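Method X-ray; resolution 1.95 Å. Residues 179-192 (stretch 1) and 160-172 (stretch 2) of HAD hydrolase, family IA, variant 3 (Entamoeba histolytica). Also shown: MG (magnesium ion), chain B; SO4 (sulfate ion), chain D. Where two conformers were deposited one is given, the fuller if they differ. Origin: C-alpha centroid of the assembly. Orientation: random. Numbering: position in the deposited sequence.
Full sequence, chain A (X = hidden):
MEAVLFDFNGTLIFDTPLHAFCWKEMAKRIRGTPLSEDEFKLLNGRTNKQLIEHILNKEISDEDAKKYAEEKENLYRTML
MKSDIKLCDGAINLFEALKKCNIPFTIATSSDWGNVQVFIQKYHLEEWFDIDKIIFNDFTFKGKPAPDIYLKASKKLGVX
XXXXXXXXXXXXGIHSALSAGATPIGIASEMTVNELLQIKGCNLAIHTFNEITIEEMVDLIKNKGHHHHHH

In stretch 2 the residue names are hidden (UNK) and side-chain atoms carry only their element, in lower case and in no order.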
# COMPACT_ATOMS: atom_id res chain seq x y z
N SER A 179 -4.25 -14.90 -0.41
CA SER A 179 -4.85 -15.62 0.70
C SER A 179 -6.33 -15.29 0.85
O SER A 179 -7.10 -16.12 1.34
CB SER A 179 -4.09 -15.31 1.99
OG SER A 179 -4.68 -15.94 3.12
N ALA A 180 -6.73 -14.08 0.46
CA ALA A 180 -8.13 -13.70 0.51
C ALA A 180 -8.93 -14.30 -0.64
O ALA A 180 -10.15 -14.43 -0.54
CB ALA A 180 -8.27 -12.16 0.50
N GLY A 181 -8.26 -14.73 -1.71
CA GLY A 181 -8.94 -15.25 -2.87
C GLY A 181 -9.11 -14.26 -4.01
O GLY A 181 -9.72 -14.61 -5.02
N ALA A 182 -8.59 -13.04 -3.87
CA ALA A 182 -8.63 -12.07 -4.96
C ALA A 182 -7.51 -12.34 -5.97
O ALA A 182 -6.61 -13.16 -5.76
CB ALA A 182 -8.52 -10.65 -4.40
N THR A 183 -7.57 -11.63 -7.10
CA THR A 183 -6.58 -11.80 -8.17
C THR A 183 -5.65 -10.60 -8.20
O THR A 183 -6.10 -9.47 -8.48
CB THR A 183 -7.27 -11.97 -9.52
OG1 THR A 183 -8.03 -13.19 -9.52
CG2 THR A 183 -6.25 -12.02 -10.65
N PRO A 184 -4.36 -10.76 -7.90
CA PRO A 184 -3.47 -9.60 -7.77
C PRO A 184 -2.79 -9.23 -9.08
O PRO A 184 -2.43 -10.08 -9.90
CB PRO A 184 -2.43 -10.08 -6.74
CG PRO A 184 -2.28 -11.57 -7.08
CD PRO A 184 -3.65 -12.03 -7.63
N ILE A 185 -2.61 -7.93 -9.26
CA ILE A 185 -1.80 -7.37 -10.34
C ILE A 185 -0.71 -6.54 -9.67
O ILE A 185 -1.01 -5.63 -8.88
CB ILE A 185 -2.64 -6.52 -11.31
CG1 ILE A 185 -3.72 -7.39 -11.98
CG2 ILE A 185 -1.73 -5.84 -12.34
CD1 ILE A 185 -4.65 -6.64 -12.97
N GLY A 186 0.55 -6.86 -9.96
CA GLY A 186 1.64 -6.19 -9.28
C GLY A 186 1.89 -4.81 -9.89
O GLY A 186 1.69 -4.59 -11.09
N ILE A 187 2.27 -3.87 -9.03
CA ILE A 187 2.72 -2.54 -9.45
C ILE A 187 4.22 -2.49 -9.24
O ILE A 187 4.71 -2.64 -8.11
CB ILE A 187 2.01 -1.41 -8.68
CG1 ILE A 187 0.51 -1.37 -9.03
CG2 ILE A 187 2.65 -0.08 -9.02
CD1 ILE A 187 0.21 -1.15 -10.51
N ALA A 188 4.97 -2.26 -10.33
CA ALA A 188 6.44 -2.34 -10.29
C ALA A 188 7.08 -1.03 -9.81
O ALA A 188 7.91 -0.42 -10.48
CB ALA A 188 6.97 -2.75 -11.67
N SER A 189 6.69 -0.60 -8.61
CA SER A 189 7.28 0.64 -8.09
C SER A 189 8.63 0.39 -7.43
O SER A 189 9.49 1.28 -7.46
CB SER A 189 6.35 1.32 -7.09
OG SER A 189 6.05 0.44 -6.01
N GLU A 190 8.83 -0.76 -6.81
CA GLU A 190 10.12 -1.12 -6.23
C GLU A 190 10.65 -2.44 -6.76
O GLU A 190 11.84 -2.54 -7.07
CB GLU A 190 10.01 -1.18 -4.69
CG GLU A 190 10.03 0.21 -4.05
CD GLU A 190 11.36 0.93 -4.26
OE1 GLU A 190 12.42 0.29 -4.08
OE2 GLU A 190 11.35 2.14 -4.61
N MET A 191 9.82 -3.46 -6.86
CA MET A 191 10.19 -4.65 -7.62
C MET A 191 10.03 -4.39 -9.11
O MET A 191 9.22 -3.57 -9.52
CB MET A 191 9.33 -5.82 -7.17
CG MET A 191 9.57 -6.11 -5.67
SD MET A 191 8.49 -7.37 -4.97
CE MET A 191 8.95 -8.78 -5.93
N THR A 192 10.84 -5.08 -9.91
CA THR A 192 10.65 -5.07 -11.35
C THR A 192 9.40 -5.86 -11.72
O THR A 192 8.85 -6.62 -10.92
CB THR A 192 11.86 -5.67 -12.06
OG1 THR A 192 11.94 -7.09 -11.79
CG2 THR A 192 13.14 -4.98 -11.60
N UNK A 160 -18.03 -10.13 -3.88
CA UNK A 160 -17.34 -11.38 -3.58
C UNK A 160 -15.85 -11.21 -3.83
O UNK A 160 -15.45 -10.72 -4.89
c UNK A 160 -17.91 -12.52 -4.43
o UNK A 160 -16.86 -13.36 -4.88
N UNK A 161 -15.03 -11.60 -2.84
CA UNK A 161 -13.58 -11.35 -2.90
C UNK A 161 -12.97 -11.98 -4.14
O UNK A 161 -12.05 -11.42 -4.75
c UNK A 161 -12.88 -11.85 -1.62
c UNK A 161 -13.07 -13.37 -1.43
c UNK A 161 -11.06 -10.05 -1.73
c UNK A 161 -11.38 -11.54 -1.65
N UNK A 162 -13.47 -13.15 -4.55
CA UNK A 162 -12.82 -13.87 -5.64
C UNK A 162 -13.12 -13.27 -7.00
O UNK A 162 -12.59 -13.75 -8.01
c UNK A 162 -13.22 -15.35 -5.62
o UNK A 162 -14.62 -15.50 -5.67
N UNK A 163 -13.95 -12.24 -7.07
CA UNK A 163 -14.13 -11.48 -8.30
C UNK A 163 -13.55 -10.08 -8.17
O UNK A 163 -13.96 -9.16 -8.88
c UNK A 163 -17.28 -14.67 -8.41
n UNK A 163 -16.68 -14.86 -9.58
c UNK A 163 -15.60 -11.47 -8.69
n UNK A 163 -16.97 -13.47 -7.98
c UNK A 163 -16.16 -12.84 -8.90
c UNK A 163 -15.97 -13.74 -9.90
N UNK A 164 -12.58 -9.92 -7.28
CA UNK A 164 -11.90 -8.65 -7.07
C UNK A 164 -10.49 -8.69 -7.64
O UNK A 164 -9.76 -9.67 -7.46
s UNK A 164 -13.39 -7.80 -4.83
c UNK A 164 -11.81 -8.30 -5.57
N UNK A 165 -10.12 -7.61 -8.33
CA UNK A 165 -8.73 -7.30 -8.64
C UNK A 165 -8.12 -6.53 -7.47
O UNK A 165 -8.75 -5.63 -6.91
c UNK A 165 -9.06 -7.35 -11.13
c UNK A 165 -8.08 -8.50 -11.46
c UNK A 165 -8.63 -6.49 -9.94
c UNK A 165 -7.22 -5.95 -10.12
N UNK A 166 -6.90 -6.90 -7.10
CA UNK A 166 -6.09 -6.16 -6.13
C UNK A 166 -4.81 -5.71 -6.83
O UNK A 166 -4.13 -6.52 -7.46
c UNK A 166 -5.77 -7.02 -4.89
c UNK A 166 -7.05 -7.34 -4.14
c UNK A 166 -4.75 -6.29 -4.00
N UNK A 167 -4.51 -4.42 -6.73
CA UNK A 167 -3.24 -3.85 -7.16
C UNK A 167 -2.35 -3.71 -5.93
O UNK A 167 -2.75 -3.09 -4.94
c UNK A 167 -5.99 -2.19 -10.64
c UNK A 167 -3.43 -2.47 -7.81
c UNK A 167 -5.23 -2.58 -11.74
c UNK A 167 -3.90 -2.94 -11.58
c UNK A 167 -4.07 -2.53 -9.20
c UNK A 167 -5.40 -2.18 -9.37
c UNK A 167 -3.33 -2.90 -10.30
N UNK A 168 -1.15 -4.27 -5.99
CA UNK A 168 -0.28 -4.32 -4.82
C UNK A 168 1.16 -4.20 -5.29
O UNK A 168 1.48 -4.53 -6.43
o UNK A 168 -1.43 -4.73 -0.64
o UNK A 168 0.41 -4.36 -1.84
c UNK A 168 -1.43 -5.50 -2.88
c UNK A 168 -0.77 -4.81 -1.70
c UNK A 168 -0.49 -5.62 -4.04
N UNK A 169 2.04 -3.74 -4.38
CA UNK A 169 3.45 -3.51 -4.73
C UNK A 169 4.45 -4.30 -3.90
O UNK A 169 5.65 -4.20 -4.16
o UNK A 169 4.84 -1.03 -2.68
o UNK A 169 2.72 -1.62 -2.52
c UNK A 169 3.80 -2.01 -4.60
c UNK A 169 3.79 -1.52 -3.16
N UNK A 170 4.00 -5.07 -2.91
CA UNK A 170 4.92 -5.80 -2.04
C UNK A 170 4.57 -7.28 -1.99
O UNK A 170 3.46 -7.69 -2.31
o UNK A 170 3.56 -5.50 -0.07
c UNK A 170 4.88 -5.27 -0.60
c UNK A 170 5.23 -3.78 -0.56
N UNK A 171 5.56 -8.05 -1.53
CA UNK A 171 5.38 -9.48 -1.34
C UNK A 171 4.24 -9.76 -0.37
O UNK A 171 3.31 -10.52 -0.66
c UNK A 171 6.51 -11.58 -0.42
c UNK A 171 9.16 -10.30 -1.53
c UNK A 171 7.75 -9.97 -1.98
c UNK A 171 6.70 -10.11 -0.87
N UNK A 172 4.28 -9.12 0.81
CA UNK A 172 3.25 -9.40 1.81
C UNK A 172 1.87 -8.98 1.32
O UNK A 172 0.87 -9.65 1.61
o UNK A 172 4.57 -9.46 3.84
c UNK A 172 3.59 -8.72 3.14
MG MG B . 2.02 -0.93 -0.67
S SO4 D . 3.24 -4.46 3.61
O1 SO4 D . 4.69 -4.34 3.43
O2 SO4 D . 2.58 -4.35 2.31
O3 SO4 D . 2.76 -3.42 4.51
O4 SO4 D . 2.95 -5.74 4.23
O HOH W 1 -9.70 -14.06 -7.73
O HOH W 2 1.63 -2.95 -0.08
O HOH W 3 7.01 -3.01 -6.35
O HOH W 4 4.15 -0.69 -0.14

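Position 160 carries one carbon and then one oxygen, out of reach of stretch 1. This is Ser160.

Position 161 has four carbons, forked at the first, with one arm two carbons long. They lie against Ala180 and Ala182. This is Ile161; its CG2 is 3.2 Å from Ala180 O, and its CD1 is 3.7 Å from Ala182 CB.

Position 162 has one carbon and one oxygen. Its CA makes a CA-H...O contact of 3.2 Å with Gly181 O. This is Ser162, whose OG donates to Ser160 OG at 3.2 Å.

Position 163 has one carbon, then a five-membered ring of three carbons and two nitrogens. Its CA-to-CB bond points away from stretch 1, and the residue is poorly ordered. The ring identifies His163.

Position 164 has one carbon and one sulfur. Its CB is 4.2 Å from Ala182 CB. This is Cys164.

Position 165 has four carbons, forked at the first, with one longer arm. They reach Thr183 and Ile185. This is Ile165; its CG2 is 3.9 Å from Ile185 CD1.

Position 166 has three carbons, one carrying the other two. They meet Ala182. This is Val166, with CG2 3.6 Å from Ala182 CB.

Position 167 has one carbon and a six-carbon ring, near Ile185 and Ile187. This is Phe167; its CE2 is 3.7 Å from Ile185 CG2, and its CD2 is 4.0 Å from Ile187 CD1.

Position 168 has three carbons, the third carrying two oxygens. Its CB, the nearest side-chain atom, is 4.9 Å from Ile185 O. This is Glu168; its OE1 accepts from water 2.

Position 169 has two carbons, the second carrying two oxygens. Its CB is 3.6 Å from Ser189 OG. This is Asp169, whose OD2 binds magnesium at 2.1 Å.

Position 170 has one carbon carrying an oxygen and a carbon; its CA-to-CB bond points away from stretch 1. This is Thr170, a helix N-cap; its OG1 donates to sulfate O2 at 2.8 Å.

Position 171 has four carbons, forked at the first, one arm longer. They approach Met191. This is Ile171, with CG1 4.0 Å from Met191 SD.

Position 172 has one carbon and one oxygen, out of reach of stretch 1. This is Ser172.

The contact joins two parallel strands. Backbone hydrogen bonds run alternately between them, from Thr183 N to Cys164 O (3.0 Å) through to Ile187 N to Glu168 O (2.8 Å). Thr183, Ile185, Ile165 and Phe167 share one sheet face, where apolar packing reinforces the ladder. At the C-terminal end of the strands, water 3 links Ile187 O, Asp169 O and Met191 N.

Stretch 2 (160-172) SISHCIVFEDTIS
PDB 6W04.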